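PDB 3DKR: esterase D from Lactobacillus rhamnosus, which probably hydrolyses carboxylic esters as a serine hydrolase of the alpha/beta-hydrolase fold. Local coordinates for residues L27-A30 with N36-N39; F40-L45 with Y50-P55; S58-G61 with D67-T70; I76-S81 with A107-E112. One frame throughout, in Å; residues are numbered along the deposited sequence.

Overall arrangement
Interactions 1 and 2 are the buried pair. Both hold the crossover from strand 23-28 through helix 39-47 to strand 51-54, and they meet where Leu27 packs on Met41 and probably hydrogen-bonds to the backbone of Tyr53. Interaction 2 is mostly aliphatic, whereas interaction 1, close to the predicted catalytic residues, adds a carboxylate-to-amide bond. Interactions 3 and 4 are only partly buried: the first packs a glycine and a histidine against helix 66-71, the second spans two helices with a tryptophan and a lysine. They are tied together through Ser58, which probably hydrogen-bonds to Glu80 and Trp77, and His29 and His60 connect interactions 1 and 3.

Interaction 1: L27-A30 with N36-N39; sequences LLHA and NDMN
As the chain leaves strand 23-28 it passes the 3-10 turn at 36-38, the CA atoms of His29 and Asp37 being 6.1 Å apart and those of Leu27 and Met38 6.9 Å. The Met38 side chain slants across Leu27 at the strand end. Its CG rests on Leu27 CB at 3.7 Å, and a bend at chi2 (-63°) carries the methyl CE to 3.4 Å from Leu28 O. Next to this packing, Asp37 turns its carboxylate to the loop. Ala30 N donates to Asp37 OD2 over 3.0 Å, nearly straight (161°) and almost in line with the C-O bond. The His29 ring turns away, its ND1 giving a bond of 2.9 Å to Ala30 O that lies in the ring plane; its NE2 is bonded to Phe57 N. The loop following this strand commonly supplies an oxyanion-hole amide in alpha/beta hydrolases, and an acetate ion, probably from the crystallisation liquor though consistent with a pocket, lies about 3 Å from the Ala30 side chain (nearest atoms). Since Ser34 N also bonds to Asp37 OD2, one oxygen grips two amides, likely fixing the loop beside Ser101 and His226, the predicted nucleophile and charge-relay histidine.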
# COMPACT_ATOMS: atom_id res chain seq x y z
N LEU A 27 7.67 1.43 -1.64
CA LEU A 27 6.61 0.43 -1.40
C LEU A 27 5.91 0.77 -0.09
O LEU A 27 6.56 0.85 0.95
CB LEU A 27 7.18 -0.99 -1.31
CG LEU A 27 7.88 -1.49 -2.57
CD1 LEU A 27 8.50 -2.88 -2.36
CD2 LEU A 27 6.96 -1.54 -3.80
N LEU A 28 4.60 1.01 -0.17
CA LEU A 28 3.79 1.50 0.95
C LEU A 28 2.84 0.40 1.45
O LEU A 28 2.04 -0.14 0.69
CB LEU A 28 3.01 2.75 0.54
CG LEU A 28 3.91 3.89 0.05
CD1 LEU A 28 3.08 5.08 -0.43
CD2 LEU A 28 4.90 4.36 1.14
N HIS A 29 2.96 0.06 2.73
CA HIS A 29 2.36 -1.17 3.24
C HIS A 29 0.86 -1.11 3.55
O HIS A 29 0.20 -0.10 3.28
CB HIS A 29 3.20 -1.73 4.40
CG HIS A 29 3.18 -0.93 5.67
ND1 HIS A 29 2.10 -0.93 6.54
CD2 HIS A 29 4.16 -0.21 6.28
CE1 HIS A 29 2.41 -0.20 7.61
NE2 HIS A 29 3.65 0.25 7.47
N ALA A 30 0.35 -2.21 4.11
CA ALA A 30 -1.08 -2.36 4.41
C ALA A 30 -1.49 -1.84 5.78
O ALA A 30 -0.66 -1.74 6.69
CB ALA A 30 -1.45 -3.83 4.32
N ASN A 36 7.12 -5.79 6.55
CA ASN A 36 7.13 -7.22 6.21
C ASN A 36 6.23 -7.58 5.03
O ASN A 36 6.50 -8.55 4.30
CB ASN A 36 6.74 -8.08 7.40
CG ASN A 36 7.78 -8.05 8.52
OD1 ASN A 36 7.43 -8.06 9.71
ND2 ASN A 36 9.04 -8.03 8.15
N ASP A 37 5.16 -6.79 4.83
CA ASP A 37 4.23 -6.98 3.72
C ASP A 37 4.98 -6.95 2.38
O ASP A 37 4.53 -7.52 1.40
CB ASP A 37 3.20 -5.84 3.67
CG ASP A 37 2.27 -5.78 4.88
OD1 ASP A 37 2.15 -6.77 5.63
OD2 ASP A 37 1.66 -4.71 5.05
N MET A 38 6.13 -6.28 2.36
CA MET A 38 6.85 -6.00 1.13
C MET A 38 8.19 -6.74 1.01
O MET A 38 8.94 -6.50 0.06
CB MET A 38 7.09 -4.49 0.99
CG MET A 38 5.82 -3.65 0.87
SD MET A 38 4.92 -4.07 -0.63
CE MET A 38 3.60 -2.85 -0.58
N ASN A 39 8.51 -7.64 1.95
CA ASN A 39 9.81 -8.33 1.90
C ASN A 39 10.06 -9.05 0.58
O ASN A 39 11.11 -8.88 -0.05
CB ASN A 39 9.94 -9.36 3.03
CG ASN A 39 10.00 -8.74 4.40
OD1 ASN A 39 10.16 -7.52 4.54
ND2 ASN A 39 9.87 -9.59 5.44

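Interaction 2: F40-L45 with Y50-P55; sequences FMARAL and YGVYVP
The phenol ring of Tyr50 meets helix residue Leu45 with its edge toward the carbonyl: Leu45 O sits near the ring plane, 3.4 Å from Tyr50 CD2. Leu45 CD2 comes in from above the ring plane, off to the side of the ring, 4.0 Å from Tyr50 CD2. The same carbonyl accepts the backbone amide, Tyr50 N to Leu45 O being 3.0 Å with an N-H...O angle of 163°, although the donor stands well above the carbonyl plane. The hydrogen bond ties the residue just before the strand to the helix, and the ring edge lies beside the same oxygen. Beyond it, Val52 spreads its two methyls over the helix. Its chi1 of -172° turns CG1 to face Ala42 CB at 3.8 Å, and CG2 fits against Leu45 CB, also at 3.8 Å, and beside Ala42 O. An alanine here would lose both branches and is likely to open a gap against Ala42 and Leu45. Val54 CG2 continues the row more loosely, 4.4 Å from Ala42 CB. The axes of segments 40-45 and 51-54 approach to 8.2 Å and run nearly antiparallel (163°), as expected where the helix of a beta-alpha-beta crossover packs against the strand that follows it. Here helix 39-47 joins the parallel neighbours 23-28 and 51-54 of the alpha/beta-hydrolase core.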
# COMPACT_ATOMS: atom_id res chain seq x y z
N PHE A 40 9.10 -9.85 0.14
CA PHE A 40 9.30 -10.62 -1.10
C PHE A 40 9.44 -9.68 -2.30
O PHE A 40 10.31 -9.86 -3.15
CB PHE A 40 8.17 -11.59 -1.39
CG PHE A 40 7.93 -12.64 -0.32
CD1 PHE A 40 8.87 -12.93 0.67
CD2 PHE A 40 6.75 -13.35 -0.34
CE1 PHE A 40 8.59 -13.91 1.64
CE2 PHE A 40 6.47 -14.32 0.60
CZ PHE A 40 7.39 -14.61 1.59
N MET A 41 8.55 -8.69 -2.38
CA MET A 41 8.53 -7.76 -3.52
C MET A 41 9.84 -6.99 -3.58
O MET A 41 10.51 -6.89 -4.63
CB MET A 41 7.33 -6.81 -3.42
CG MET A 41 7.30 -5.63 -4.42
SD MET A 41 7.20 -6.18 -6.14
CE MET A 41 5.54 -6.88 -6.17
N ALA A 42 10.22 -6.44 -2.42
CA ALA A 42 11.45 -5.66 -2.31
C ALA A 42 12.67 -6.47 -2.79
O ALA A 42 13.52 -5.97 -3.53
CB ALA A 42 11.63 -5.17 -0.88
N ARG A 43 12.73 -7.73 -2.39
CA ARG A 43 13.83 -8.60 -2.78
C ARG A 43 13.79 -8.94 -4.27
O ARG A 43 14.83 -8.96 -4.92
CB ARG A 43 13.85 -9.86 -1.92
CG ARG A 43 14.27 -9.59 -0.50
CD ARG A 43 15.75 -9.23 -0.41
NE ARG A 43 16.28 -9.55 0.90
CZ ARG A 43 17.54 -9.38 1.28
NH1 ARG A 43 18.45 -8.84 0.46
NH2 ARG A 43 17.90 -9.75 2.50
N ALA A 44 12.60 -9.19 -4.82
CA ALA A 44 12.47 -9.41 -6.26
C ALA A 44 12.97 -8.18 -7.03
O ALA A 44 13.70 -8.29 -8.01
CB ALA A 44 11.03 -9.71 -6.63
N LEU A 45 12.61 -7.00 -6.55
CA LEU A 45 13.07 -5.78 -7.21
C LEU A 45 14.57 -5.64 -7.09
O LEU A 45 15.24 -5.29 -8.05
CB LEU A 45 12.36 -4.56 -6.64
CG LEU A 45 10.86 -4.54 -6.90
CD1 LEU A 45 10.22 -3.36 -6.18
CD2 LEU A 45 10.58 -4.42 -8.40
N TYR A 50 16.86 -2.90 -8.86
CA TYR A 50 16.18 -1.68 -8.42
C TYR A 50 16.54 -1.32 -6.98
O TYR A 50 16.72 -2.21 -6.15
CB TYR A 50 14.68 -1.88 -8.51
CG TYR A 50 14.17 -2.02 -9.92
CD1 TYR A 50 14.04 -0.91 -10.73
CD2 TYR A 50 13.83 -3.26 -10.43
CE1 TYR A 50 13.58 -1.04 -12.04
CE2 TYR A 50 13.36 -3.40 -11.72
CZ TYR A 50 13.24 -2.29 -12.52
OH TYR A 50 12.77 -2.44 -13.81
N GLY A 51 16.62 -0.02 -6.70
CA GLY A 51 16.66 0.46 -5.31
C GLY A 51 15.25 0.37 -4.76
O GLY A 51 14.29 0.49 -5.51
N VAL A 52 15.12 0.18 -3.44
CA VAL A 52 13.81 -0.02 -2.84
C VAL A 52 13.79 0.66 -1.47
O VAL A 52 14.78 0.61 -0.77
CB VAL A 52 13.45 -1.52 -2.66
CG1 VAL A 52 12.00 -1.66 -2.22
CG2 VAL A 52 13.73 -2.30 -3.94
N TYR A 53 12.68 1.29 -1.12
CA TYR A 53 12.50 1.90 0.20
C TYR A 53 11.12 1.57 0.72
O TYR A 53 10.14 1.80 0.03
CB TYR A 53 12.68 3.40 0.13
CG TYR A 53 12.58 4.12 1.45
CD1 TYR A 53 13.22 3.66 2.59
CD2 TYR A 53 11.86 5.31 1.55
CE1 TYR A 53 13.12 4.35 3.79
CE2 TYR A 53 11.78 6.00 2.74
CZ TYR A 53 12.41 5.52 3.85
OH TYR A 53 12.33 6.26 5.02
N VAL A 54 11.08 1.00 1.93
CA VAL A 54 9.87 0.51 2.55
C VAL A 54 9.74 1.14 3.93
O VAL A 54 10.30 0.63 4.92
CB VAL A 54 9.87 -1.03 2.66
CG1 VAL A 54 8.50 -1.52 3.11
CG2 VAL A 54 10.28 -1.66 1.34
N PRO A 55 9.05 2.28 4.01
CA PRO A 55 8.87 2.93 5.32
C PRO A 55 7.89 2.19 6.22
O PRO A 55 7.14 1.34 5.75
CB PRO A 55 8.32 4.31 4.96
CG PRO A 55 7.64 4.13 3.65
CD PRO A 55 8.44 3.06 2.92

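Interaction 3: S58-G61 with D67-T70; sequences SGHG and DILT
Ile68, Gly59 and His60 carry most of this contact, burying 61, 58 and 38 Å² respectively. Gly59 comes so near the helix that its CA stands 3.3 Å from Asp67 O. A side chain there would run into that carbonyl, and the positive phi independently calls for glycine. Its own carbonyl turns to the next helix residue: Gly59 O meets Ile68 CG1 at 3.3 Å and approaches Ile68 N too, but at an angle too poor for a hydrogen bond. Ile68 then reaches over His60. Its chi1 of -66° sets one branch, CG1, over the imidazole and points CG2 to His60 CE1, 3.8 Å away. CG1 lies squarely above the ring, 4.1 Å from its centroid and 3° off the normal, in a CH-pi contact. The Gly-His-Gly sequence of the turn, after strand 51-54, recurs in many hydrolases of this family. Ile68 also meets Phe138 and Tyr141 of helix 134-149, in the region between strands 119-122 and 187-192, consistent with the cap of alpha/beta hydrolases. Both ring nitrogens of His60 are hydrogen-bonded. His60 ND1 donates in the ring plane to Ser58 O, 3.3 Å away with an N-H...O angle of 164°, though the donor stands above the plane of that carbonyl. NE2 is bonded to Thr32 N, and Trp77 NE1 also bonds to Ser58 O.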
# COMPACT_ATOMS: atom_id res chain seq x y z
N SER A 58 3.27 5.24 10.99
CA SER A 58 3.08 5.50 12.43
C SER A 58 2.03 4.57 13.01
O SER A 58 0.98 4.32 12.40
CB SER A 58 2.70 6.94 12.69
OG SER A 58 3.85 7.77 12.65
N GLY A 59 2.32 4.09 14.22
CA GLY A 59 1.37 3.28 14.97
C GLY A 59 1.45 1.81 14.64
O GLY A 59 0.94 0.98 15.38
N HIS A 60 2.06 1.48 13.50
CA HIS A 60 2.20 0.09 13.08
C HIS A 60 3.51 -0.51 13.59
O HIS A 60 4.42 0.21 14.02
CB HIS A 60 2.16 -0.00 11.54
CG HIS A 60 0.80 0.26 10.95
ND1 HIS A 60 0.21 1.51 10.95
CD2 HIS A 60 -0.08 -0.57 10.35
CE1 HIS A 60 -0.98 1.43 10.37
NE2 HIS A 60 -1.18 0.18 9.99
N GLY A 61 3.62 -1.82 13.51
CA GLY A 61 4.89 -2.48 13.85
C GLY A 61 5.23 -2.49 15.34
O GLY A 61 6.40 -2.64 15.72
N ASP A 67 -1.97 1.04 19.21
CA ASP A 67 -1.08 2.08 18.68
C ASP A 67 -1.46 2.49 17.26
O ASP A 67 -1.29 3.67 16.88
CB ASP A 67 0.37 1.62 18.67
CG ASP A 67 0.98 1.57 20.06
OD1 ASP A 67 0.38 2.10 21.04
OD2 ASP A 67 2.09 1.00 20.16
N ILE A 68 -1.97 1.55 16.48
CA ILE A 68 -2.42 1.85 15.11
C ILE A 68 -3.52 2.88 15.16
O ILE A 68 -3.55 3.84 14.38
CB ILE A 68 -2.94 0.58 14.38
CG1 ILE A 68 -1.79 -0.42 14.16
CG2 ILE A 68 -3.61 0.96 13.06
CD1 ILE A 68 -2.22 -1.83 13.83
N LEU A 69 -4.41 2.69 16.14
CA LEU A 69 -5.61 3.50 16.27
C LEU A 69 -5.36 4.82 16.98
O LEU A 69 -6.09 5.78 16.74
CB LEU A 69 -6.67 2.72 17.05
CG LEU A 69 -7.14 1.42 16.39
CD1 LEU A 69 -7.92 0.55 17.36
CD2 LEU A 69 -8.01 1.74 15.18
N THR A 70 -4.38 4.86 17.87
CA THR A 70 -4.15 6.08 18.69
C THR A 70 -2.92 6.90 18.31
O THR A 70 -2.84 8.08 18.67
CB THR A 70 -4.02 5.74 20.19
OG1 THR A 70 -2.80 5.03 20.42
CG2 THR A 70 -5.22 4.91 20.66

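Interaction 4: I76-S81 with A107-E112; sequences IWWAES and AMKALE
A tryptophan and a lysine bridge two helices of the alpha/beta-hydrolase fold in this partly buried contact: Trp78 of helix 74-89 reaches Lys109 and Ala110 of helix 101-113, the helix that begins at the predicted nucleophile Ser101. The backbones keep their distance, the nearest CA atoms, those of Trp78 and Lys109, being 8.5 Å apart, and the indole spans the interval. A chi1 of 171° swings the indole away from its own backbone N and out toward the other helix. The lysine chain lies flat over one face, crossing the tryptophan side chain at about a right angle. Lys109 CD lies over the six-membered ring, 3.6 Å from its centroid and 14° off the normal, a CH-pi contact; Lys109 CE follows on to Trp78 NE1 at 3.7 Å. Farther along that ring, Trp78 CH2 is 3.6 Å from Ala110 N, and Trp78 CZ3 approaches Ala110 CB at 4.4 Å. Phe172 of helix 155-178 meets both Trp78 and Lys109. Were Trp78 replaced by a serine, the lysine methylenes would probably lose the face they lie on and a gap would open between the helices. Lys109 NZ, turned by a bend at chi4, is 5.5 Å from the centroid of the Trp78 five-membered ring, at most a weak cation-pi attraction. The bridge rests mainly on methylenes against an aromatic face, and charge probably contributes little.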
# COMPACT_ATOMS: atom_id res chain seq x y z
N ILE A 76 -0.93 11.71 9.07
CA ILE A 76 0.45 11.31 9.41
C ILE A 76 1.02 10.38 8.33
O ILE A 76 2.15 10.57 7.86
CB ILE A 76 0.52 10.62 10.80
CG1 ILE A 76 0.18 11.63 11.89
CG2 ILE A 76 1.88 10.00 11.03
CD1 ILE A 76 -0.04 11.03 13.27
N TRP A 77 0.22 9.40 7.93
CA TRP A 77 0.68 8.40 6.96
C TRP A 77 0.91 9.05 5.60
O TRP A 77 1.82 8.64 4.86
CB TRP A 77 -0.31 7.24 6.84
CG TRP A 77 -0.55 6.57 8.16
CD1 TRP A 77 0.36 6.43 9.17
CD2 TRP A 77 -1.75 5.93 8.59
NE1 TRP A 77 -0.21 5.73 10.22
CE2 TRP A 77 -1.51 5.43 9.90
CE3 TRP A 77 -3.01 5.74 8.02
CZ2 TRP A 77 -2.49 4.75 10.62
CZ3 TRP A 77 -3.99 5.06 8.75
CH2 TRP A 77 -3.72 4.57 10.03
N TRP A 78 0.11 10.05 5.27
CA TRP A 78 0.34 10.80 4.03
C TRP A 78 1.66 11.58 4.10
O TRP A 78 2.46 11.54 3.16
CB TRP A 78 -0.84 11.73 3.73
CG TRP A 78 -0.64 12.70 2.60
CD1 TRP A 78 -0.88 14.04 2.64
CD2 TRP A 78 -0.17 12.42 1.26
NE1 TRP A 78 -0.61 14.62 1.42
CE2 TRP A 78 -0.16 13.65 0.56
CE3 TRP A 78 0.23 11.26 0.60
CZ2 TRP A 78 0.24 13.75 -0.77
CZ3 TRP A 78 0.64 11.36 -0.75
CH2 TRP A 78 0.64 12.60 -1.41
N ALA A 79 1.92 12.26 5.21
CA ALA A 79 3.21 12.94 5.37
C ALA A 79 4.38 11.94 5.26
O ALA A 79 5.43 12.23 4.67
CB ALA A 79 3.28 13.66 6.72
N GLU A 80 4.21 10.76 5.83
CA GLU A 80 5.26 9.74 5.81
C GLU A 80 5.50 9.23 4.38
O GLU A 80 6.64 9.02 3.96
CB GLU A 80 4.94 8.60 6.78
CG GLU A 80 5.05 9.08 8.23
CD GLU A 80 4.53 8.12 9.31
OE1 GLU A 80 3.69 7.24 9.03
OE2 GLU A 80 5.00 8.25 10.47
N SER A 81 4.41 9.05 3.64
CA SER A 81 4.51 8.58 2.25
C SER A 81 5.19 9.63 1.39
O SER A 81 6.04 9.31 0.55
CB SER A 81 3.12 8.31 1.68
OG SER A 81 2.41 7.33 2.42
N ALA A 107 -0.08 6.17 -2.62
CA ALA A 107 0.61 6.07 -3.92
C ALA A 107 -0.12 6.85 -4.98
O ALA A 107 0.48 7.58 -5.77
CB ALA A 107 0.75 4.61 -4.37
N MET A 108 -1.45 6.73 -5.00
CA MET A 108 -2.25 7.45 -5.98
C MET A 108 -2.21 8.94 -5.70
O MET A 108 -2.11 9.74 -6.64
CB MET A 108 -3.67 6.90 -6.05
CG MET A 108 -3.76 5.46 -6.56
SD MET A 108 -2.87 5.11 -8.11
CE MET A 108 -3.49 6.43 -9.17
N LYS A 109 -2.29 9.35 -4.43
CA LYS A 109 -2.24 10.77 -4.12
C LYS A 109 -0.87 11.36 -4.49
O LYS A 109 -0.77 12.51 -4.92
CB LYS A 109 -2.58 11.06 -2.66
CG LYS A 109 -2.92 12.51 -2.39
CD LYS A 109 -3.27 12.74 -0.93
CE LYS A 109 -3.68 14.19 -0.67
NZ LYS A 109 -5.06 14.50 -1.14
N ALA A 110 0.18 10.54 -4.35
CA ALA A 110 1.52 10.92 -4.81
C ALA A 110 1.54 11.18 -6.31
O ALA A 110 2.04 12.23 -6.76
CB ALA A 110 2.52 9.84 -4.42
N LEU A 111 0.99 10.26 -7.10
CA LEU A 111 0.93 10.46 -8.55
C LEU A 111 0.17 11.75 -8.90
O LEU A 111 0.55 12.49 -9.82
CB LEU A 111 0.32 9.26 -9.27
CG LEU A 111 1.13 7.96 -9.18
CD1 LEU A 111 0.40 6.82 -9.85
CD2 LEU A 111 2.52 8.14 -9.77
N GLU A 112 -0.91 12.01 -8.17
CA GLU A 112 -1.75 13.19 -8.40
C GLU A 112 -1.07 14.51 -8.05
O GLU A 112 -1.32 15.53 -8.70
CB GLU A 112 -3.02 13.10 -7.56
CG GLU A 112 -3.98 11.98 -7.93
CD GLU A 112 -5.09 11.72 -6.88
OE1 GLU A 112 -5.05 12.31 -5.77
OE2 GLU A 112 -6.02 10.94 -7.21